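Local coordinates for putative exported protein (Bacteroides fragilis NCTC 9343, PDB 3IEE) that is of unknown function but, as an all-helical, probably exported lipoprotein-like protein, is likely to work at the bacterial cell envelope, at residues A205-Q210 against T239-V244; K169-S174 against K228-F233; V41-V46 against I185-A190; K94-G99 against K144-D149. All blocks are in the same frame, centred on the assembly; numbering follows the deposited sequence. Where two conformers were deposited one is given.

Contact 1 of 4, residues A205-Q210 against T239-V244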
loop_
_atom_site.group_PDB
_atom_site.type_symbol
_atom_site.label_atom_id
_atom_site.label_comp_id
_atom_site.label_asym_id
_atom_site.label_seq_id
_atom_site.Cartn_x
_atom_site.Cartn_y
_atom_site.Cartn_z
ATOM N N ALA A 205 1.142 6.209 14.831
ATOM C CA ALA A 205 1.097 7.525 15.463
ATOM C C ALA A 205 0.459 8.553 14.525
ATOM O O ALA A 205 -0.283 9.425 14.972
ATOM C CB ALA A 205 2.552 7.965 15.888
ATOM N N GLU A 206 0.696 8.452 13.215
ATOM C CA GLU A 206 0.017 9.340 12.239
ATOM C C GLU A 206 -1.472 9.075 12.250
ATOM O O GLU A 206 -2.291 10.018 12.249
ATOM C CB GLU A 206 0.517 9.123 10.824
ATOM C CG GLU A 206 1.931 9.593 10.583
ATOM C CD GLU A 206 2.435 9.242 9.181
ATOM O OE1 GLU A 206 1.614 8.872 8.278
ATOM O OE2 GLU A 206 3.684 9.325 9.010
ATOM N N LEU A 207 -1.823 7.794 12.219
ATOM C CA LEU A 207 -3.234 7.407 12.244
ATOM C C LEU A 207 -3.913 7.959 13.497
ATOM O O LEU A 207 -5.051 8.452 13.459
ATOM C CB LEU A 207 -3.376 5.905 12.104
ATOM C CG LEU A 207 -4.829 5.390 11.970
ATOM C CD1 LEU A 207 -5.644 6.062 10.862
ATOM C CD2 LEU A 207 -4.791 3.872 11.804
ATOM N N THR A 208 -3.219 7.840 14.621
ATOM C CA THR A 208 -3.749 8.372 15.885
ATOM C C THR A 208 -4.000 9.899 15.824
ATOM O O THR A 208 -5.045 10.362 16.245
ATOM C CB THR A 208 -2.841 7.991 17.033
ATOM O OG1 THR A 208 -2.787 6.554 17.161
ATOM C CG2 THR A 208 -3.337 8.620 18.351
ATOM N N LYS A 209 -3.031 10.663 15.282
ATOM C CA LYS A 209 -3.220 12.086 15.065
ATOM C C LYS A 209 -4.414 12.368 14.163
ATOM O O LYS A 209 -5.195 13.295 14.439
ATOM C CB LYS A 209 -1.971 12.727 14.455
ATOM C CG LYS A 209 -0.822 12.827 15.410
ATOM C CD LYS A 209 0.482 13.274 14.665
ATOM C CE LYS A 209 1.768 12.472 15.123
ATOM N NZ LYS A 209 2.575 11.785 13.983
ATOM N N GLN A 210 -4.572 11.582 13.079
ATOM C CA GLN A 210 -5.729 11.748 12.200
ATOM C C GLN A 210 -7.033 11.494 12.971
ATOM O O GLN A 210 -8.049 12.206 12.829
ATOM C CB GLN A 210 -5.594 10.819 10.964
ATOM C CG GLN A 210 -4.426 11.264 10.078
ATOM C CD GLN A 210 -3.911 10.235 9.146
ATOM O OE1 GLN A 210 -4.496 9.167 8.953
ATOM N NE2 GLN A 210 -2.741 10.538 8.585
ATOM N N THR A 239 -10.326 0.677 17.085
ATOM C CA THR A 239 -10.106 -0.770 17.244
ATOM C C THR A 239 -8.890 -1.251 16.462
ATOM O O THR A 239 -8.084 -2.072 16.937
ATOM C CB THR A 239 -11.373 -1.515 16.776
ATOM O OG1 THR A 239 -12.431 -1.128 17.662
ATOM C CG2 THR A 239 -11.212 -3.044 16.764
ATOM N N PHE A 240 -8.766 -0.741 15.253
ATOM C CA PHE A 240 -7.638 -1.093 14.385
ATOM C C PHE A 240 -6.294 -0.658 15.002
ATOM O O PHE A 240 -5.336 -1.431 15.057
ATOM C CB PHE A 240 -7.840 -0.455 13.026
ATOM C CG PHE A 240 -6.728 -0.718 12.065
ATOM C CD1 PHE A 240 -5.632 0.156 11.943
ATOM C CD2 PHE A 240 -6.798 -1.797 11.229
ATOM C CE1 PHE A 240 -4.601 -0.091 10.984
ATOM C CE2 PHE A 240 -5.799 -2.042 10.308
ATOM C CZ PHE A 240 -4.726 -1.199 10.168
ATOM N N ILE A 241 -6.246 0.581 15.480
ATOM C CA ILE A 241 -5.040 1.091 16.128
ATOM C C ILE A 241 -4.633 0.190 17.286
ATOM O O ILE A 241 -3.454 -0.179 17.437
ATOM C CB ILE A 241 -5.234 2.533 16.615
ATOM C CG1 ILE A 241 -5.378 3.530 15.443
ATOM C CG2 ILE A 241 -4.097 2.971 17.635
ATOM C CD1 ILE A 241 -5.903 4.862 15.921
ATOM N N LYS A 242 -5.600 -0.182 18.103
ATOM C CA LYS A 242 -5.334 -1.018 19.277
ATOM C C LYS A 242 -4.841 -2.433 18.853
ATOM O O LYS A 242 -3.938 -3.001 19.490
ATOM C CB LYS A 242 -6.553 -1.066 20.196
ATOM C CG LYS A 242 -6.768 0.282 20.896
ATOM C CD LYS A 242 -7.869 0.347 22.006
ATOM C CE LYS A 242 -9.288 0.347 21.466
ATOM N NZ LYS A 242 -10.325 0.830 22.464
ATOM N N GLN A 243 -5.431 -2.982 17.807
ATOM C CA GLN A 243 -5.006 -4.293 17.285
ATOM C C GLN A 243 -3.566 -4.213 16.748
ATOM O O GLN A 243 -2.777 -5.125 16.957
ATOM C CB GLN A 243 -5.946 -4.758 16.180
ATOM C CG GLN A 243 -7.327 -5.228 16.643
ATOM C CD GLN A 243 -8.077 -5.963 15.498
ATOM O OE1 GLN A 243 -7.706 -5.878 14.306
ATOM N NE2 GLN A 243 -9.097 -6.713 15.864
ATOM N N VAL A 244 -3.219 -3.131 16.051
ATOM C CA VAL A 244 -1.877 -3.026 15.475
ATOM C C VAL A 244 -0.893 -2.946 16.633
ATOM O O VAL A 244 0.136 -3.605 16.597
ATOM C CB VAL A 244 -1.679 -1.827 14.540
ATOM C CG1 VAL A 244 -0.150 -1.691 14.118
ATOM C CG2 VAL A 244 -2.611 -1.917 13.315
#
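An antiparallel helix pair of the C-terminal helical bundle is zipped together here by Leu207 and Thr208 of helix 197-215 and Phe240 and Ile241 of helix 224-247. The two short axes run at 159° to one another and come no closer than 10.5 Å, a spacing bridged largely by big apolar side chains. Leu207 and Ile241 share most of the contact: with CG of the leucine set opposite the backbone N (chi1 -174°), its CD2 methyl touches both Ile241 and Phe240. That methyl lies 3.7 Å from Ile241 CG1 and 3.8 Å from Phe240 CD1, meeting the ring obliquely at its CD1-CE1 side, while the leucine and the phenylalanine cross at about a right angle. Ile241 CD1 and CG2 both border the hydroxyl of Thr208, OG1 standing 3.8 Å from CD1. This is a van der Waals meeting; Thr208 OG1 is hydrogen-bonded back to Val204 O of its own helix, consistent with the hydroxyl lying against aliphatic atoms. Ile241 also touches Val204 and Leu211, extending the apolar seam along helix 197-215. Helix 169-189 lies against the same pair, where its Met182 touches both Leu207 and Phe240.

Contact 2 of 4, residues K169-S174 against K228-F233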
loop_
_atom_site.group_PDB
_atom_site.type_symbol
_atom_site.label_atom_id
_atom_site.label_comp_id
_atom_site.label_asym_id
_atom_site.label_seq_id
_atom_site.Cartn_x
_atom_site.Cartn_y
_atom_site.Cartn_z
ATOM N N LYS A 169 -17.641 17.677 3.815
ATOM C CA LYS A 169 -16.281 17.635 3.267
ATOM C C LYS A 169 -15.254 17.165 4.293
ATOM O O LYS A 169 -14.476 16.279 4.001
ATOM C CB LYS A 169 -15.927 19.020 2.728
ATOM C CG LYS A 169 -14.458 19.242 2.366
ATOM C CD LYS A 169 -14.270 20.596 1.712
ATOM C CE LYS A 169 -14.143 21.722 2.686
ATOM N NZ LYS A 169 -14.847 22.936 2.105
ATOM N N ALA A 170 -15.219 17.776 5.483
ATOM C CA ALA A 170 -14.208 17.368 6.488
ATOM C C ALA A 170 -14.295 15.883 6.845
ATOM O O ALA A 170 -13.259 15.161 6.943
ATOM C CB ALA A 170 -14.283 18.227 7.784
ATOM N N GLN A 171 -15.517 15.408 7.047
ATOM C CA GLN A 171 -15.747 14.011 7.420
ATOM C C GLN A 171 -15.316 13.081 6.267
ATOM O O GLN A 171 -14.567 12.106 6.446
ATOM C CB GLN A 171 -17.217 13.781 7.818
ATOM C CG GLN A 171 -17.653 14.515 9.109
ATOM C CD GLN A 171 -17.848 16.000 8.986
ATOM O OE1 GLN A 171 -17.898 16.542 7.878
ATOM N NE2 GLN A 171 -18.038 16.692 10.135
ATOM N N ILE A 172 -15.761 13.404 5.056
ATOM C CA ILE A 172 -15.393 12.621 3.858
ATOM C C ILE A 172 -13.853 12.534 3.699
ATOM O O ILE A 172 -13.273 11.448 3.491
ATOM C CB ILE A 172 -16.073 13.209 2.578
ATOM C CG1 ILE A 172 -17.599 13.109 2.668
ATOM C CG2 ILE A 172 -15.572 12.461 1.313
ATOM C CD1 ILE A 172 -18.352 14.030 1.659
HETATM N N MSE A 173 -13.183 13.677 3.820
HETATM C CA MSE A 173 -11.744 13.741 3.705
HETATM C C MSE A 173 -11.014 12.942 4.787
HETATM O O MSE A 173 -10.033 12.208 4.477
HETATM C CB MSE A 173 -11.290 15.203 3.609
HETATM C CG MSE A 173 -11.738 15.851 2.274
HETATM SE SE MSE A 173 -11.131 17.700 2.141
HETATM C CE MSE A 173 -9.229 17.348 1.968
ATOM N N SER A 174 -11.538 12.989 6.028
ATOM C CA SER A 174 -10.986 12.209 7.115
ATOM C C SER A 174 -11.083 10.713 6.829
ATOM O O SER A 174 -10.131 9.991 7.102
ATOM C CB SER A 174 -11.686 12.471 8.461
ATOM O OG SER A 174 -13.016 12.004 8.442
ATOM N N LYS A 228 -23.996 8.701 11.884
ATOM C CA LYS A 228 -23.902 7.419 12.516
ATOM C C LYS A 228 -22.830 6.566 11.845
ATOM O O LYS A 228 -22.015 5.946 12.549
ATOM C CB LYS A 228 -25.281 6.722 12.509
ATOM C CG LYS A 228 -26.277 7.251 13.529
ATOM C CD LYS A 228 -27.529 6.343 13.590
ATOM C CE LYS A 228 -28.844 7.110 13.889
ATOM N NZ LYS A 228 -29.841 6.321 14.715
ATOM N N SER A 229 -22.859 6.539 10.507
ATOM C CA SER A 229 -21.882 5.842 9.700
ATOM C C SER A 229 -20.460 6.296 10.071
ATOM O O SER A 229 -19.590 5.462 10.368
ATOM C CB SER A 229 -22.140 6.101 8.214
ATOM O OG SER A 229 -21.306 5.285 7.421
ATOM N N TYR A 230 -20.271 7.615 10.072
ATOM C CA TYR A 230 -18.963 8.245 10.334
ATOM C C TYR A 230 -18.435 7.847 11.718
ATOM O O TYR A 230 -17.315 7.368 11.860
ATOM C CB TYR A 230 -19.069 9.743 10.190
ATOM C CG TYR A 230 -17.740 10.429 10.369
ATOM C CD1 TYR A 230 -16.654 10.170 9.502
ATOM C CD2 TYR A 230 -17.553 11.323 11.397
ATOM C CE1 TYR A 230 -15.461 10.761 9.702
ATOM C CE2 TYR A 230 -16.344 11.950 11.588
ATOM C CZ TYR A 230 -15.316 11.697 10.747
ATOM O OH TYR A 230 -14.126 12.300 10.924
ATOM N N GLN A 231 -19.269 7.962 12.739
ATOM C CA GLN A 231 -18.819 7.616 14.095
ATOM C C GLN A 231 -18.542 6.098 14.249
ATOM O O GLN A 231 -17.628 5.722 14.954
ATOM C CB GLN A 231 -19.771 8.166 15.145
ATOM C CG GLN A 231 -19.889 9.674 15.105
ATOM C CD GLN A 231 -20.550 10.219 16.344
ATOM O OE1 GLN A 231 -21.327 9.497 17.019
ATOM N NE2 GLN A 231 -20.260 11.490 16.659
ATOM N N ALA A 232 -19.285 5.228 13.537
ATOM C CA ALA A 232 -18.953 3.793 13.484
ATOM C C ALA A 232 -17.567 3.563 12.864
ATOM O O ALA A 232 -16.763 2.778 13.395
ATOM C CB ALA A 232 -20.031 3.017 12.682
ATOM N N PHE A 233 -17.266 4.310 11.804
ATOM C CA PHE A 233 -15.943 4.247 11.162
ATOM C C PHE A 233 -14.868 4.641 12.172
ATOM O O PHE A 233 -13.877 3.915 12.349
ATOM C CB PHE A 233 -15.880 5.153 9.932
ATOM C CG PHE A 233 -14.507 5.283 9.331
ATOM C CD1 PHE A 233 -13.977 4.248 8.558
ATOM C CD2 PHE A 233 -13.746 6.442 9.515
ATOM C CE1 PHE A 233 -12.712 4.347 8.011
ATOM C CE2 PHE A 233 -12.527 6.535 8.965
ATOM C CZ PHE A 233 -12.009 5.499 8.200
#
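Tyr230, on helix 224-247, packs against the first turns of helix 169-189 in a helix-helix contact of the C-terminal bundle, combining a CH-pi contact with a chain of hydroxyl hydrogen bonds. The apolar part comes from Gln171, whose aliphatic stem lies over one face of the phenol ring. Its CG is 3.9 Å from the ring centroid of Tyr230 and only 15° from the normal, somewhat displaced toward the rim on the CE2 side. A bend at chi2 then carries the amide away from helix 224-247, its plane standing 78° from that of the ring. Val220 and Leu217, from the loop before helix 224-247, touch Gln171 and Tyr230 respectively, and Val175 adds a further contact to the tyrosine. The polar part lies at the ring edge, where Ser174 OG sits near the ring plane. Folded between its backbone N and carbonyl carbon (chi1 67°), the serine hydroxyl donates to Gln171 O, slightly tilted from the carbonyl plane; this bond is modelled unusually short, and its exact length is doubtful. Ser174 OG is thus donor to one partner and acceptor to the other, taking the hydrogen bond that Tyr230 OH donates to it at 2.7 Å.

Contact 3 of 4, residues V41-V46 against I185-A190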
loop_
_atom_site.group_PDB
_atom_site.type_symbol
_atom_site.label_atom_id
_atom_site.label_comp_id
_atom_site.label_asym_id
_atom_site.label_seq_id
_atom_site.Cartn_x
_atom_site.Cartn_y
_atom_site.Cartn_z
ATOM N N VAL A 41 2.593 -4.970 -6.659
ATOM C CA VAL A 41 3.153 -5.474 -5.402
ATOM C C VAL A 41 2.040 -6.121 -4.588
ATOM O O VAL A 41 1.405 -5.466 -3.764
ATOM C CB VAL A 41 3.864 -4.382 -4.586
ATOM C CG1 VAL A 41 4.638 -5.044 -3.405
ATOM C CG2 VAL A 41 4.748 -3.533 -5.448
ATOM N N LYS A 42 1.769 -7.376 -4.889
ATOM C CA LYS A 42 0.826 -8.179 -4.108
ATOM C C LYS A 42 1.633 -8.780 -2.954
ATOM O O LYS A 42 2.278 -9.796 -3.128
ATOM C CB LYS A 42 0.199 -9.307 -4.961
ATOM C CG LYS A 42 -0.716 -8.888 -6.126
ATOM C CD LYS A 42 -1.106 -10.101 -7.014
ATOM C CE LYS A 42 -1.827 -9.696 -8.316
ATOM N NZ LYS A 42 -1.862 -10.825 -9.316
ATOM N N GLU A 43 1.580 -8.152 -1.777
ATOM C CA GLU A 43 2.573 -8.476 -0.742
ATOM C C GLU A 43 2.528 -9.957 -0.330
ATOM O O GLU A 43 3.553 -10.560 -0.090
ATOM C CB GLU A 43 2.377 -7.615 0.493
ATOM C CG GLU A 43 2.595 -6.092 0.307
ATOM C CD GLU A 43 1.491 -5.354 -0.478
ATOM O OE1 GLU A 43 0.335 -5.868 -0.706
ATOM O OE2 GLU A 43 1.812 -4.206 -0.828
ATOM N N LYS A 44 1.329 -10.528 -0.188
ATOM C CA LYS A 44 1.265 -11.955 0.167
ATOM C C LYS A 44 1.839 -12.901 -0.923
ATOM O O LYS A 44 2.428 -13.946 -0.578
ATOM C CB LYS A 44 -0.153 -12.348 0.622
ATOM C CG LYS A 44 -0.368 -12.044 2.137
ATOM C CD LYS A 44 -1.832 -12.260 2.575
ATOM C CE LYS A 44 -2.093 -13.596 3.196
ATOM N NZ LYS A 44 -3.524 -13.631 3.646
ATOM N N ASP A 45 1.673 -12.542 -2.204
ATOM C CA ASP A 45 2.245 -13.293 -3.325
ATOM C C ASP A 45 3.762 -13.188 -3.304
ATOM O O ASP A 45 4.472 -14.193 -3.481
ATOM C CB ASP A 45 1.719 -12.835 -4.680
ATOM C CG ASP A 45 0.248 -13.229 -4.918
ATOM O OD1 ASP A 45 -0.353 -13.835 -4.021
ATOM O OD2 ASP A 45 -0.292 -12.926 -6.007
ATOM N N VAL A 46 4.275 -11.979 -3.061
ATOM C CA VAL A 46 5.708 -11.824 -2.950
ATOM C C VAL A 46 6.280 -12.646 -1.778
ATOM O O VAL A 46 7.297 -13.326 -1.944
ATOM C CB VAL A 46 6.094 -10.335 -2.836
ATOM C CG1 VAL A 46 7.620 -10.169 -2.608
ATOM C CG2 VAL A 46 5.619 -9.554 -4.102
ATOM N N ILE A 185 -0.294 0.938 6.604
ATOM C CA ILE A 185 0.130 0.121 7.739
ATOM C C ILE A 185 0.045 -1.369 7.386
ATOM O O ILE A 185 0.976 -2.173 7.677
ATOM C CB ILE A 185 -0.735 0.421 8.997
ATOM C CG1 ILE A 185 -0.402 1.843 9.533
ATOM C CG2 ILE A 185 -0.592 -0.737 10.040
ATOM C CD1 ILE A 185 -1.407 2.459 10.524
ATOM N N LEU A 186 -1.054 -1.764 6.743
ATOM C CA LEU A 186 -1.200 -3.169 6.256
ATOM C C LEU A 186 -0.038 -3.582 5.329
ATOM O O LEU A 186 0.563 -4.664 5.493
ATOM C CB LEU A 186 -2.534 -3.370 5.547
ATOM C CG LEU A 186 -3.785 -3.296 6.445
ATOM C CD1 LEU A 186 -5.022 -3.319 5.567
ATOM C CD2 LEU A 186 -3.792 -4.388 7.491
ATOM N N ASN A 187 0.268 -2.726 4.378
ATOM C CA ASN A 187 1.352 -2.992 3.407
ATOM C C ASN A 187 2.728 -3.125 4.062
ATOM O O ASN A 187 3.571 -3.935 3.615
ATOM C CB ASN A 187 1.402 -1.922 2.278
ATOM C CG ASN A 187 0.122 -1.871 1.438
ATOM O OD1 ASN A 187 -0.695 -2.787 1.457
ATOM N ND2 ASN A 187 -0.060 -0.761 0.741
ATOM N N LEU A 188 2.994 -2.340 5.120
ATOM C CA LEU A 188 4.235 -2.516 5.913
ATOM C C LEU A 188 4.201 -3.799 6.707
ATOM O O LEU A 188 5.190 -4.549 6.750
ATOM C CB LEU A 188 4.502 -1.344 6.881
ATOM C CG LEU A 188 4.865 0.046 6.350
ATOM C CD1 LEU A 188 4.528 1.131 7.415
ATOM C CD2 LEU A 188 6.328 0.155 5.883
ATOM N N TYR A 189 3.066 -4.054 7.363
ATOM C CA TYR A 189 2.935 -5.241 8.213
ATOM C C TYR A 189 3.179 -6.525 7.380
ATOM O O TYR A 189 3.716 -7.497 7.874
ATOM C CB TYR A 189 1.598 -5.286 8.973
ATOM C CG TYR A 189 1.572 -6.505 9.859
ATOM C CD1 TYR A 189 2.372 -6.581 11.011
ATOM C CD2 TYR A 189 0.881 -7.648 9.492
ATOM C CE1 TYR A 189 2.412 -7.753 11.781
ATOM C CE2 TYR A 189 0.947 -8.797 10.235
ATOM C CZ TYR A 189 1.699 -8.860 11.374
ATOM O OH TYR A 189 1.771 -10.026 12.130
ATOM N N ALA A 190 2.737 -6.512 6.133
ATOM C CA ALA A 190 2.928 -7.657 5.233
ATOM C C ALA A 190 4.370 -8.006 4.849
ATOM O O ALA A 190 4.585 -9.029 4.168
ATOM C CB ALA A 190 2.097 -7.455 3.942
HETATM O O HOH W 1 -0.810 -5.455 1.932
#
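Glu43 and Ala190 meet through their CB atoms, 3.5 Å apart, at the point where the first turn of helix 43-56 passes the C-terminal end of helix 169-189. From there the glutamate chain bends at chi2 (73°), keeping CG 3.9 Å from Ala190 CB and bringing the carboxylate over the amide of Asn187, offset, with the planes 9° apart. The approach of Glu43 OE2 to Asn187 CG at 3.7 Å is not a hydrogen bond. A water joins the two groups instead: it donates to Asn187 OD1 at 2.7 Å and, more weakly, to Glu43 OE1 at 2.9 Å. In the next shell, Lys144 of helix 123-162 forms a salt bridge with Glu43 OE2 and also hydrogen-bonds to Val41 O, tying the turn before helix 43-56 to the carboxylate. Gln183 NE2 holds Asn187 OD1 from one turn earlier, and Asn47 ND2 takes up Ala190 O. The contact joins N-terminal and C-terminal family regions, and it buries Asn187 O, which has no partner in the model. With the salt bridge from Lys144 on OE2 and a weak water bond on OE1, Glu43 is probably charged.

Contact 4 of 4, residues K94-G99 against K144-D149. With EDO (1,2-ethanediol), chain G; EDO (1,2-ethanediol), chain E.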
loop_
_atom_site.group_PDB
_atom_site.type_symbol
_atom_site.label_atom_id
_atom_site.label_comp_id
_atom_site.label_asym_id
_atom_site.label_seq_id
_atom_site.Cartn_x
_atom_site.Cartn_y
_atom_site.Cartn_z
ATOM N N LYS A 94 7.278 9.141 -12.483
ATOM C CA LYS A 94 7.862 8.336 -13.518
ATOM C C LYS A 94 9.081 7.524 -13.014
ATOM O O LYS A 94 9.191 6.345 -13.310
ATOM C CB LYS A 94 8.253 9.186 -14.748
ATOM C CG LYS A 94 7.029 9.707 -15.482
ATOM C CD LYS A 94 7.396 10.459 -16.789
ATOM C CE LYS A 94 8.041 11.803 -16.481
ATOM N NZ LYS A 94 8.512 12.542 -17.742
ATOM N N GLN A 95 9.945 8.171 -12.228
ATOM C CA GLN A 95 11.151 7.532 -11.695
ATOM C C GLN A 95 10.818 6.367 -10.770
ATOM O O GLN A 95 11.413 5.301 -10.864
ATOM C CB GLN A 95 11.888 8.603 -10.935
ATOM C CG GLN A 95 13.235 8.338 -10.405
ATOM C CD GLN A 95 13.710 9.622 -9.722
ATOM O OE1 GLN A 95 13.987 10.630 -10.396
ATOM N NE2 GLN A 95 13.705 9.623 -8.381
ATOM N N ASN A 96 9.853 6.586 -9.865
ATOM C CA ASN A 96 9.459 5.548 -8.920
ATOM C C ASN A 96 8.760 4.383 -9.658
ATOM O O ASN A 96 9.035 3.202 -9.372
ATOM C CB ASN A 96 8.595 6.142 -7.791
ATOM C CG ASN A 96 9.419 6.773 -6.662
ATOM O OD1 ASN A 96 10.000 6.081 -5.801
ATOM N ND2 ASN A 96 9.498 8.077 -6.674
ATOM N N TYR A 97 7.855 4.674 -10.578
ATOM C CA TYR A 97 7.214 3.594 -11.359
ATOM C C TYR A 97 8.239 2.824 -12.178
ATOM O O TYR A 97 8.201 1.583 -12.244
ATOM C CB TYR A 97 6.113 4.161 -12.237
ATOM C CG TYR A 97 4.776 4.211 -11.558
ATOM C CD1 TYR A 97 4.128 3.032 -11.173
ATOM C CD2 TYR A 97 4.176 5.439 -11.230
ATOM C CE1 TYR A 97 2.911 3.027 -10.541
ATOM C CE2 TYR A 97 2.944 5.451 -10.603
ATOM C CZ TYR A 97 2.307 4.249 -10.245
ATOM O OH TYR A 97 1.075 4.277 -9.635
ATOM N N THR A 98 9.142 3.555 -12.807
ATOM C CA THR A 98 10.173 2.918 -13.654
ATOM C C THR A 98 11.023 1.971 -12.793
ATOM O O THR A 98 11.254 0.804 -13.180
ATOM C CB THR A 98 11.016 3.953 -14.411
ATOM O OG1 THR A 98 10.160 4.675 -15.304
ATOM C CG2 THR A 98 12.138 3.256 -15.230
ATOM N N GLY A 99 11.444 2.464 -11.633
ATOM C CA GLY A 99 12.207 1.675 -10.668
ATOM C C GLY A 99 11.468 0.471 -10.151
ATOM O O GLY A 99 12.044 -0.623 -9.986
ATOM N N LYS A 144 6.500 1.685 -4.132
ATOM C CA LYS A 144 5.044 1.752 -4.043
ATOM C C LYS A 144 4.621 2.808 -2.984
ATOM O O LYS A 144 3.792 3.694 -3.231
ATOM C CB LYS A 144 4.521 0.383 -3.671
ATOM C CG LYS A 144 3.044 0.319 -3.312
ATOM C CD LYS A 144 2.537 -1.103 -3.274
ATOM C CE LYS A 144 1.092 -1.264 -2.740
ATOM N NZ LYS A 144 0.627 -2.696 -2.744
ATOM N N GLN A 145 5.183 2.707 -1.786
ATOM C CA GLN A 145 4.834 3.663 -0.770
ATOM C C GLN A 145 5.267 5.090 -1.175
ATOM O O GLN A 145 4.538 6.075 -0.887
ATOM C CB GLN A 145 5.408 3.306 0.615
ATOM C CG GLN A 145 4.908 4.253 1.730
ATOM C CD GLN A 145 3.383 4.270 1.869
ATOM O OE1 GLN A 145 2.743 3.228 2.010
ATOM N NE2 GLN A 145 2.794 5.466 1.792
ATOM N N ASN A 146 6.456 5.207 -1.806
ATOM C CA ASN A 146 6.934 6.501 -2.307
ATOM C C ASN A 146 5.889 7.188 -3.208
ATOM O O ASN A 146 5.671 8.393 -3.125
ATOM C CB ASN A 146 8.212 6.361 -3.126
ATOM C CG ASN A 146 9.455 6.122 -2.293
ATOM O OD1 ASN A 146 9.439 6.179 -1.053
ATOM N ND2 ASN A 146 10.572 5.862 -2.997
ATOM N N ILE A 147 5.297 6.407 -4.096
ATOM C CA ILE A 147 4.285 6.945 -5.028
ATOM C C ILE A 147 3.085 7.516 -4.249
ATOM O O ILE A 147 2.685 8.671 -4.489
ATOM C CB ILE A 147 3.918 5.876 -6.052
ATOM C CG1 ILE A 147 5.099 5.631 -7.009
ATOM C CG2 ILE A 147 2.640 6.277 -6.866
ATOM C CD1 ILE A 147 5.093 4.342 -7.645
ATOM N N PHE A 148 2.559 6.755 -3.278
ATOM C CA PHE A 148 1.463 7.249 -2.435
ATOM C C PHE A 148 1.858 8.517 -1.718
ATOM O O PHE A 148 1.088 9.491 -1.631
ATOM C CB PHE A 148 0.969 6.152 -1.477
ATOM C CG PHE A 148 0.276 5.040 -2.164
ATOM C CD1 PHE A 148 -0.791 5.287 -3.035
ATOM C CD2 PHE A 148 0.661 3.715 -1.981
ATOM C CE1 PHE A 148 -1.457 4.215 -3.692
ATOM C CE2 PHE A 148 -0.018 2.652 -2.586
ATOM C CZ PHE A 148 -1.068 2.912 -3.467
ATOM N N ASP A 149 3.070 8.523 -1.182
ATOM C CA ASP A 149 3.566 9.696 -0.439
ATOM C C ASP A 149 3.653 10.955 -1.319
ATOM O O ASP A 149 3.307 12.024 -0.878
ATOM C CB ASP A 149 4.949 9.456 0.150
ATOM C CG ASP A 149 4.975 8.425 1.318
ATOM O OD1 ASP A 149 3.934 8.054 1.889
ATOM O OD2 ASP A 149 6.117 7.966 1.610
HETATM C C1 EDO G . 6.551 14.776 -17.296
HETATM O O1 EDO G . 6.458 13.950 -18.446
HETATM C C2 EDO G . 7.442 15.983 -17.484
HETATM O O2 EDO G . 8.069 16.309 -16.224
HETATM C C1 EDO E . 13.041 4.066 -1.878
HETATM O O1 EDO E . 13.394 5.451 -1.747
HETATM C C2 EDO E . 13.540 3.452 -3.186
HETATM O O2 EDO E . 13.676 2.026 -3.044
#
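Ile147 faces the Tyr97 ring squarely: its CD1 methyl lies 3.6 Å from the ring centroid and 2° off the normal, a CH-pi contact centred on the face. The isoleucine and tyrosine side chains cross at about a right angle, with Ile147 CG2 3.8 Å from Tyr97 OH. That hydroxyl is hydrogen-bonded to Ser33 of helix 17-40, which steadies the far end of the ring. Along the branch that ends in CD1, Ile147 CG1 lies 3.6 Å from Asn96 CB. With CG1 opposite the carbonyl carbon (chi1 -70°) and CG2 opposite the backbone N, one branch meets Asn96 and the ring face, the other the phenol end. These residues lie on the antiparallel pair of helices 87-119 and 123-162 in the N-terminal helical bundle, whose short axes approach to 9.3 Å. Beside the apolar patch the amides of Asn96 and Asn146 stand almost perpendicular, 82° apart. Asn146 ND2 donates to Asn96 OD1 over 2.9 Å in a fairly straight bond; the acceptor lies in the amide plane of Asn146, whereas the donor is tilted from the carbonyl plane of Asn96. The other amide hydrogen of Asn146 goes to an ethanediol, probably from the crystallisation liquor, and Asn96 ND2 is bound in turn by Asn92 O.

How the contacts relate
Contacts 1, 2 and 4 are buried helix-helix packing, whereas contact 3 is partly buried and lies closest to the centre of the chain. Contacts 1 and 2 share helix 224-247 in the C-terminal bundle, one held by van der Waals packing, the other adding hydroxyl bonds. Contact 4 lies in the N-terminal bundle, with a CH-pi contact beside an amide-amide hydrogen bond. Contact 3 spans the two and touches contacts 1 and 4: Ile185 packs on Leu207 of contact 1, and contacts 3 and 4 meet through a salt bridge. Contacts 2 and 3 both use helix 169-189, with centres about 27 Å apart. Charge and a bridging water mark contact 3, where the two family regions meet.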